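Local coordinates for protein acyl-CoA dehydrogenase (Bacillus anthracis, PDB 3OWA) that probably catalyses the FAD-dependent alpha,beta-dehydrogenation of fatty acyl-CoA thioesters, as in other acyl-CoA dehydrogenases, at residues 274-288 / 311-325. Residues are numbered along the deposited sequence; the frame is centred on the assembly and turned at random.
Sequences VGTVGSAKRAVEISA and LANMAAKTYAAESSV
Helices 274-288 and 311-325 run antiparallel, with their axes 9.5 Å apart at closest approach and an angle of 152° between their directions. The backbones come nearest at V277 and E322, whose CA atoms are 5.9 Å apart. Here V277 points at the other helix. Its CG2 packs on A321 CB at 3.7 Å and also meets V325 CG2, while CG1 lies against E322 CB. V274 continues this apolar patch: its CG2 lies 3.3 Å from V325 CG1, a close approach for two methyl groups. In the middle, T318 sits between A280 and K281. Its CG2 meets K281 CG, and its OG1 lies 3.5 Å from A280 CB. With chi1 at -65°, OG1 stays beside its own backbone N and turns back to M314 O as a hydrogen-bond donor. T318 N reaches the same oxygen from the other face of the carbonyl plane. Further along, V284 CG2 packs on M314 CB. M314 is a selenomethionine; its chain bends at the last torsion (72°) and brings CE to S287 OG at 3.7 Å. L311 CD2 rests on S287 CB and the backbone of A288. One salt bridge crosses the pair: K281 NZ approaches E322 OE2 from above the carboxylate plane, 2.9 Å away. K281 NZ also forms a salt bridge with E103, its stronger partner. E322 OE1 is held by R512 and Y595, which ties the pair to helix 490-520 and the C-terminal tail. Both helices belong to the C-terminal all-helical domain of the acyl-CoA dehydrogenase fold, and the side chain of S287 is about 10 Å from a bound FAD. T318 OG1 and S287 OG donate within their own helices, to M314 O and A283 O, so the pairing rests mainly on apolar packing, while the K281-E322 bridge probably fixes the pair against its neighbours.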
ATOM      1  N   VAL A 274      -5.847  12.745 -13.528  1.00 31.89           N
ATOM      2  CA  VAL A 274      -5.919  12.169 -14.869  1.00 32.29           C
ATOM      3  C   VAL A 274      -4.746  11.194 -15.072  1.00 31.27           C
ATOM      4  O   VAL A 274      -4.904  10.105 -15.598  1.00 31.35           O
ATOM      5  CB  VAL A 274      -5.848  13.310 -15.948  1.00 34.91           C
ATOM      6  CG1 VAL A 274      -5.807  12.741 -17.352  1.00 36.18           C
ATOM      7  CG2 VAL A 274      -7.048  14.234 -15.852  1.00 36.54           C
ATOM      8  N   GLY A 275      -3.537  11.612 -14.693  1.00 30.36           N
ATOM      9  CA  GLY A 275      -2.355  10.755 -14.839  1.00 28.64           C
ATOM     10  C   GLY A 275      -2.512   9.422 -14.100  1.00 28.64           C
ATOM     11  O   GLY A 275      -2.198   8.348 -14.649  1.00 28.63           O
ATOM     12  N   THR A 276      -2.981   9.457 -12.851  1.00 26.44           N
ATOM     13  CA  THR A 276      -3.071   8.211 -12.082  1.00 27.47           C
ATOM     14  C   THR A 276      -4.119   7.291 -12.724  1.00 28.21           C
ATOM     15  O   THR A 276      -4.032   6.069 -12.635  1.00 28.00           O
ATOM     16  CB  THR A 276      -3.428   8.472 -10.616  1.00 28.00           C
ATOM     17  OG1 THR A 276      -4.664   9.194 -10.575  1.00 29.72           O
ATOM     18  CG2 THR A 276      -2.293   9.308  -9.914  1.00 25.26           C
ATOM     19  N   VAL A 277      -5.090   7.891 -13.401  1.00 30.13           N
ATOM     20  CA  VAL A 277      -6.137   7.105 -14.026  1.00 31.46           C
ATOM     21  C   VAL A 277      -5.559   6.350 -15.207  1.00 32.07           C
ATOM     22  O   VAL A 277      -5.918   5.170 -15.432  1.00 33.07           O
ATOM     23  CB  VAL A 277      -7.361   7.982 -14.458  1.00 33.29           C
ATOM     24  CG1 VAL A 277      -8.149   7.307 -15.558  1.00 34.50           C
ATOM     25  CG2 VAL A 277      -8.296   8.217 -13.262  1.00 34.72           C
ATOM     26  N   GLY A 278      -4.690   7.007 -15.972  1.00 30.43           N
ATOM     27  CA  GLY A 278      -3.987   6.332 -17.088  1.00 29.39           C
ATOM     28  C   GLY A 278      -3.133   5.178 -16.578  1.00 29.36           C
ATOM     29  O   GLY A 278      -3.121   4.091 -17.153  1.00 29.13           O
ATOM     30  N   SER A 279      -2.412   5.396 -15.473  1.00 26.26           N
ATOM     31  CA  SER A 279      -1.609   4.341 -14.932  1.00 25.44           C
ATOM     32  C   SER A 279      -2.422   3.192 -14.387  1.00 25.28           C
ATOM     33  O   SER A 279      -1.999   2.045 -14.502  1.00 25.69           O
ATOM     34  CB  SER A 279      -0.674   4.885 -13.828  1.00 23.04           C
ATOM     35  OG  SER A 279       0.107   5.981 -14.321  1.00 28.29           O
ATOM     36  N   ALA A 280      -3.561   3.476 -13.756  1.00 25.92           N
ATOM     37  CA  ALA A 280      -4.374   2.411 -13.218  1.00 26.74           C
ATOM     38  C   ALA A 280      -4.912   1.551 -14.350  1.00 28.58           C
ATOM     39  O   ALA A 280      -4.961   0.339 -14.215  1.00 28.71           O
ATOM     40  CB  ALA A 280      -5.552   2.975 -12.331  1.00 27.09           C
ATOM     41  N   LYS A 281      -5.270   2.168 -15.468  1.00 29.74           N
ATOM     42  CA  LYS A 281      -5.722   1.399 -16.625  1.00 31.69           C
ATOM     43  C   LYS A 281      -4.620   0.521 -17.177  1.00 32.45           C
ATOM     44  O   LYS A 281      -4.871  -0.616 -17.573  1.00 33.98           O
ATOM     45  CB  LYS A 281      -6.175   2.311 -17.760  1.00 32.37           C
ATOM     46  CG  LYS A 281      -7.464   3.057 -17.540  1.00 35.38           C
ATOM     47  CD  LYS A 281      -7.781   3.792 -18.829  1.00 38.37           C
ATOM     48  CE  LYS A 281      -8.921   4.786 -18.691  1.00 41.34           C
ATOM     49  NZ  LYS A 281      -9.135   5.457 -20.026  1.00 39.56           N
ATOM     50  N   ARG A 282      -3.390   1.023 -17.187  1.00 31.69           N
ATOM     51  CA  ARG A 282      -2.282   0.224 -17.681  1.00 30.34           C
ATOM     52  C   ARG A 282      -1.994  -0.970 -16.733  1.00 30.02           C
ATOM     53  O   ARG A 282      -1.679  -2.082 -17.183  1.00 28.51           O
ATOM     54  CB  ARG A 282      -1.024   1.111 -17.814  1.00 29.73           C
ATOM     55  CG  ARG A 282       0.200   0.369 -18.301  1.00 29.15           C
ATOM     56  CD  ARG A 282      -0.044  -0.260 -19.708  1.00 31.31           C
ATOM     57  NE  ARG A 282       1.167  -0.963 -20.107  1.00 31.55           N
ATOM     58  CZ  ARG A 282       1.262  -1.751 -21.172  1.00 33.50           C
ATOM     59  NH1 ARG A 282       2.422  -2.361 -21.434  1.00 27.76           N
ATOM     60  NH2 ARG A 282       0.200  -1.946 -21.958  1.00 35.57           N
ATOM     61  N   ALA A 283      -2.083  -0.729 -15.424  1.00 27.06           N
ATOM     62  CA  ALA A 283      -1.891  -1.795 -14.461  1.00 28.42           C
ATOM     63  C   ALA A 283      -2.958  -2.892 -14.651  1.00 29.40           C
ATOM     64  O   ALA A 283      -2.654  -4.078 -14.547  1.00 30.77           O
ATOM     65  CB  ALA A 283      -1.963  -1.244 -13.005  1.00 24.67           C
ATOM     66  N   VAL A 284      -4.207  -2.497 -14.884  1.00 30.26           N
ATOM     67  CA  VAL A 284      -5.249  -3.490 -15.135  1.00 30.15           C
ATOM     68  C   VAL A 284      -4.860  -4.338 -16.348  1.00 31.60           C
ATOM     69  O   VAL A 284      -4.902  -5.562 -16.301  1.00 30.97           O
ATOM     70  CB  VAL A 284      -6.626  -2.849 -15.323  1.00 31.06           C
ATOM     71  CG1 VAL A 284      -7.655  -3.910 -15.891  1.00 31.88           C
ATOM     72  CG2 VAL A 284      -7.170  -2.287 -13.977  1.00 26.32           C
ATOM     73  N   GLU A 285      -4.443  -3.661 -17.413  1.00 32.17           N
ATOM     74  CA  GLU A 285      -4.113  -4.302 -18.664  1.00 34.39           C
ATOM     75  C   GLU A 285      -2.973  -5.314 -18.555  1.00 32.56           C
ATOM     76  O   GLU A 285      -3.106  -6.465 -18.972  1.00 33.72           O
ATOM     77  CB  GLU A 285      -3.769  -3.237 -19.709  1.00 35.86           C
ATOM     78  CG  GLU A 285      -3.363  -3.830 -21.050  1.00 40.08           C
ATOM     79  CD  GLU A 285      -3.092  -2.767 -22.147  1.00 48.31           C
ATOM     80  OE1 GLU A 285      -3.184  -3.163 -23.339  1.00 48.17           O
ATOM     81  OE2 GLU A 285      -2.772  -1.571 -21.827  1.00 49.67           O
ATOM     82  N   ILE A 286      -1.850  -4.896 -17.980  1.00 31.14           N
ATOM     83  CA  ILE A 286      -0.724  -5.816 -17.858  1.00 30.29           C
ATOM     84  C   ILE A 286      -0.971  -6.961 -16.865  1.00 30.09           C
ATOM     85  O   ILE A 286      -0.465  -8.054 -17.050  1.00 28.97           O
ATOM     86  CB  ILE A 286       0.622  -5.104 -17.620  1.00 31.49           C
ATOM     87  CG1 ILE A 286       0.678  -4.509 -16.221  1.00 27.00           C
ATOM     88  CG2 ILE A 286       0.818  -4.046 -18.691  1.00 32.82           C
ATOM     89  CD1 ILE A 286       1.929  -3.625 -16.013  1.00 32.72           C
ATOM     90  N   SER A 287      -1.808  -6.718 -15.862  1.00 29.83           N
ATOM     91  CA  SER A 287      -2.184  -7.741 -14.930  1.00 31.04           C
ATOM     92  C   SER A 287      -3.109  -8.753 -15.577  1.00 31.78           C
ATOM     93  O   SER A 287      -2.991  -9.937 -15.293  1.00 32.64           O
ATOM     94  CB  SER A 287      -2.853  -7.132 -13.681  1.00 30.26           C
ATOM     95  OG  SER A 287      -1.959  -6.219 -13.080  1.00 33.35           O
ATOM     96  N   ALA A 288      -4.016  -8.296 -16.435  1.00 31.88           N
ATOM     97  CA  ALA A 288      -4.958  -9.197 -17.085  1.00 33.89           C
ATOM     98  C   ALA A 288      -4.198 -10.024 -18.098  1.00 35.14           C
ATOM     99  O   ALA A 288      -4.417 -11.235 -18.189  1.00 37.32           O
ATOM    100  CB  ALA A 288      -6.069  -8.409 -17.766  1.00 32.70           C
ATOM    101  N   LEU A 311      -8.708  -8.428 -10.004  1.00 32.77           N
ATOM    102  CA  LEU A 311      -8.939  -7.703 -11.251  1.00 32.26           C
ATOM    103  C   LEU A 311     -10.215  -6.887 -11.272  1.00 33.28           C
ATOM    104  O   LEU A 311     -10.211  -5.758 -11.784  1.00 33.68           O
ATOM    105  CB  LEU A 311      -8.907  -8.622 -12.495  1.00 32.09           C
ATOM    106  CG  LEU A 311      -7.542  -9.152 -12.971  1.00 33.84           C
ATOM    107  CD1 LEU A 311      -7.712 -10.118 -14.106  1.00 34.24           C
ATOM    108  CD2 LEU A 311      -6.576  -7.997 -13.443  1.00 30.41           C
ATOM    109  N   ALA A 312     -11.300  -7.441 -10.732  1.00 33.32           N
ATOM    110  CA  ALA A 312     -12.580  -6.736 -10.675  1.00 33.67           C
ATOM    111  C   ALA A 312     -12.555  -5.519  -9.739  1.00 33.33           C
ATOM    112  O   ALA A 312     -13.174  -4.495 -10.047  1.00 32.57           O
ATOM    113  CB  ALA A 312     -13.716  -7.713 -10.270  1.00 33.95           C
ATOM    114  N   ASN A 313     -11.879  -5.636  -8.595  1.00 31.77           N
ATOM    115  CA  ASN A 313     -11.757  -4.519  -7.686  1.00 32.77           C
ATOM    116  C   ASN A 313     -10.958  -3.413  -8.357  1.00 32.04           C
ATOM    117  O   ASN A 313     -11.337  -2.247  -8.319  1.00 32.92           O
ATOM    118  CB  ASN A 313     -11.057  -4.941  -6.376  1.00 32.64           C
ATOM    119  CG  ASN A 313     -11.932  -5.802  -5.485  1.00 36.37           C
ATOM    120  OD1 ASN A 313     -13.147  -5.788  -5.601  1.00 38.11           O
ATOM    121  ND2 ASN A 313     -11.292  -6.556  -4.563  1.00 34.15           N
HETATM  122  N   MSE A 314      -9.876  -3.803  -9.020  1.00 31.26           N
HETATM  123  CA  MSE A 314      -8.993  -2.849  -9.691  1.00 30.33           C
HETATM  124  C   MSE A 314      -9.770  -2.091 -10.762  1.00 31.60           C
HETATM  125  O   MSE A 314      -9.682  -0.861 -10.829  1.00 30.45           O
HETATM  126  CB  MSE A 314      -7.811  -3.555 -10.327  1.00 28.48           C
HETATM  127  CG  MSE A 314      -6.834  -4.140  -9.274  1.00 30.42           C
HETATM  128 SE   MSE A 314      -5.740  -5.520 -10.122  0.51 30.22          SE
HETATM  129  CE  MSE A 314      -4.612  -4.400 -11.210  1.00 32.05           C
ATOM    130  N   ALA A 315     -10.525  -2.839 -11.566  1.00 31.17           N
ATOM    131  CA  ALA A 315     -11.263  -2.247 -12.689  1.00 33.57           C
ATOM    132  C   ALA A 315     -12.429  -1.367 -12.228  1.00 33.94           C
ATOM    133  O   ALA A 315     -12.702  -0.345 -12.837  1.00 34.20           O
ATOM    134  CB  ALA A 315     -11.737  -3.301 -13.595  1.00 32.78           C
ATOM    135  N   ALA A 316     -13.111  -1.774 -11.156  1.00 34.80           N
ATOM    136  CA  ALA A 316     -14.242  -1.005 -10.656  1.00 34.80           C
ATOM    137  C   ALA A 316     -13.823   0.320 -10.028  1.00 33.78           C
ATOM    138  O   ALA A 316     -14.451   1.339 -10.249  1.00 33.62           O
ATOM    139  CB  ALA A 316     -15.077  -1.820  -9.693  1.00 35.07           C
ATOM    140  N   LYS A 317     -12.782   0.289  -9.207  1.00 32.68           N
ATOM    141  CA  LYS A 317     -12.152   1.535  -8.737  1.00 31.09           C
ATOM    142  C   LYS A 317     -11.680   2.425  -9.864  1.00 30.78           C
ATOM    143  O   LYS A 317     -11.894   3.624  -9.811  1.00 31.58           O
ATOM    144  CB  LYS A 317     -10.977   1.208  -7.801  1.00 29.50           C
ATOM    145  CG  LYS A 317     -11.429   0.508  -6.513  1.00 29.63           C
ATOM    146  CD  LYS A 317     -10.158   0.144  -5.722  1.00 33.53           C
ATOM    147  CE  LYS A 317     -10.464  -0.739  -4.514  1.00 37.10           C
ATOM    148  NZ  LYS A 317     -11.274   0.044  -3.478  1.00 33.88           N
ATOM    149  N   THR A 318     -11.050   1.852 -10.886  1.00 30.52           N
ATOM    150  CA  THR A 318     -10.546   2.646 -12.011  1.00 30.89           C
ATOM    151  C   THR A 318     -11.714   3.305 -12.773  1.00 32.39           C
ATOM    152  O   THR A 318     -11.604   4.455 -13.207  1.00 31.81           O
ATOM    153  CB  THR A 318      -9.759   1.765 -12.991  1.00 31.78           C
ATOM    154  OG1 THR A 318      -8.595   1.255 -12.351  1.00 32.15           O
ATOM    155  CG2 THR A 318      -9.308   2.554 -14.267  1.00 32.85           C
ATOM    156  N   TYR A 319     -12.826   2.577 -12.931  1.00 32.50           N
ATOM    157  CA  TYR A 319     -14.028   3.132 -13.567  1.00 33.10           C
ATOM    158  C   TYR A 319     -14.491   4.312 -12.730  1.00 33.00           C
ATOM    159  O   TYR A 319     -14.755   5.374 -13.258  1.00 33.01           O
ATOM    160  CB  TYR A 319     -15.161   2.098 -13.650  1.00 33.86           C
ATOM    161  CG  TYR A 319     -16.433   2.649 -14.298  1.00 35.89           C
ATOM    162  CD1 TYR A 319     -16.504   2.848 -15.686  1.00 35.51           C
ATOM    163  CD2 TYR A 319     -17.566   2.964 -13.523  1.00 35.87           C
ATOM    164  CE1 TYR A 319     -17.671   3.364 -16.286  1.00 38.67           C
ATOM    165  CE2 TYR A 319     -18.746   3.468 -14.121  1.00 37.27           C
ATOM    166  CZ  TYR A 319     -18.779   3.659 -15.497  1.00 41.63           C
ATOM    167  OH  TYR A 319     -19.922   4.151 -16.091  1.00 41.90           O
ATOM    168  N   ALA A 320     -14.557   4.149 -11.409  1.00 32.86           N
ATOM    169  CA  ALA A 320     -15.033   5.271 -10.602  1.00 33.40           C
ATOM    170  C   ALA A 320     -14.069   6.460 -10.682  1.00 33.00           C
ATOM    171  O   ALA A 320     -14.522   7.601 -10.793  1.00 33.85           O
ATOM    172  CB  ALA A 320     -15.324   4.862  -9.146  1.00 33.11           C
ATOM    173  N   ALA A 321     -12.758   6.198 -10.690  1.00 32.40           N
ATOM    174  CA  ALA A 321     -11.765   7.275 -10.810  1.00 32.24           C
ATOM    175  C   ALA A 321     -11.831   7.987 -12.158  1.00 32.35           C
ATOM    176  O   ALA A 321     -11.790   9.225 -12.239  1.00 32.08           O
ATOM    177  CB  ALA A 321     -10.310   6.737 -10.532  1.00 31.46           C
ATOM    178  N   GLU A 322     -11.883   7.199 -13.231  1.00 33.06           N
ATOM    179  CA  GLU A 322     -11.961   7.757 -14.563  1.00 34.14           C
ATOM    180  C   GLU A 322     -13.231   8.617 -14.706  1.00 35.91           C
ATOM    181  O   GLU A 322     -13.162   9.730 -15.233  1.00 36.41           O
ATOM    182  CB  GLU A 322     -11.984   6.653 -15.620  1.00 34.21           C
ATOM    183  CG  GLU A 322     -12.092   7.174 -17.041  1.00 36.65           C
ATOM    184  CD  GLU A 322     -12.375   6.072 -18.051  1.00 43.97           C
ATOM    185  OE1 GLU A 322     -13.195   5.135 -17.772  1.00 44.68           O
ATOM    186  OE2 GLU A 322     -11.778   6.153 -19.146  1.00 45.62           O
ATOM    187  N   SER A 323     -14.367   8.107 -14.227  1.00 36.41           N
ATOM    188  CA  SER A 323     -15.621   8.862 -14.290  1.00 37.74           C
ATOM    189  C   SER A 323     -15.534  10.185 -13.531  1.00 37.37           C
ATOM    190  O   SER A 323     -15.933  11.230 -14.046  1.00 37.95           O
ATOM    191  CB  SER A 323     -16.805   8.045 -13.775  1.00 38.54           C
ATOM    192  OG  SER A 323     -16.846   6.759 -14.375  1.00 40.35           O
ATOM    193  N   SER A 324     -15.038  10.157 -12.307  1.00 36.12           N
ATOM    194  CA  SER A 324     -15.045  11.376 -11.524  1.00 37.43           C
ATOM    195  C   SER A 324     -13.991  12.419 -11.993  1.00 36.93           C
ATOM    196  O   SER A 324     -14.215  13.634 -11.891  1.00 36.65           O
ATOM    197  CB  SER A 324     -14.923  11.068 -10.012  1.00 37.13           C
ATOM    198  OG  SER A 324     -13.708  10.416  -9.723  1.00 38.55           O
ATOM    199  N   VAL A 325     -12.865  11.952 -12.532  1.00 36.83           N
ATOM    200  CA  VAL A 325     -11.838  12.876 -13.048  1.00 36.12           C
ATOM    201  C   VAL A 325     -12.328  13.622 -14.300  1.00 36.61           C
ATOM    202  O   VAL A 325     -12.157  14.840 -14.395  1.00 36.71           O
ATOM    203  CB  VAL A 325     -10.460  12.178 -13.300  1.00 35.66           C
ATOM    204  CG1 VAL A 325      -9.477  13.132 -13.876  1.00 35.87           C
ATOM    205  CG2 VAL A 325      -9.879  11.664 -11.984  1.00 35.82           C
TER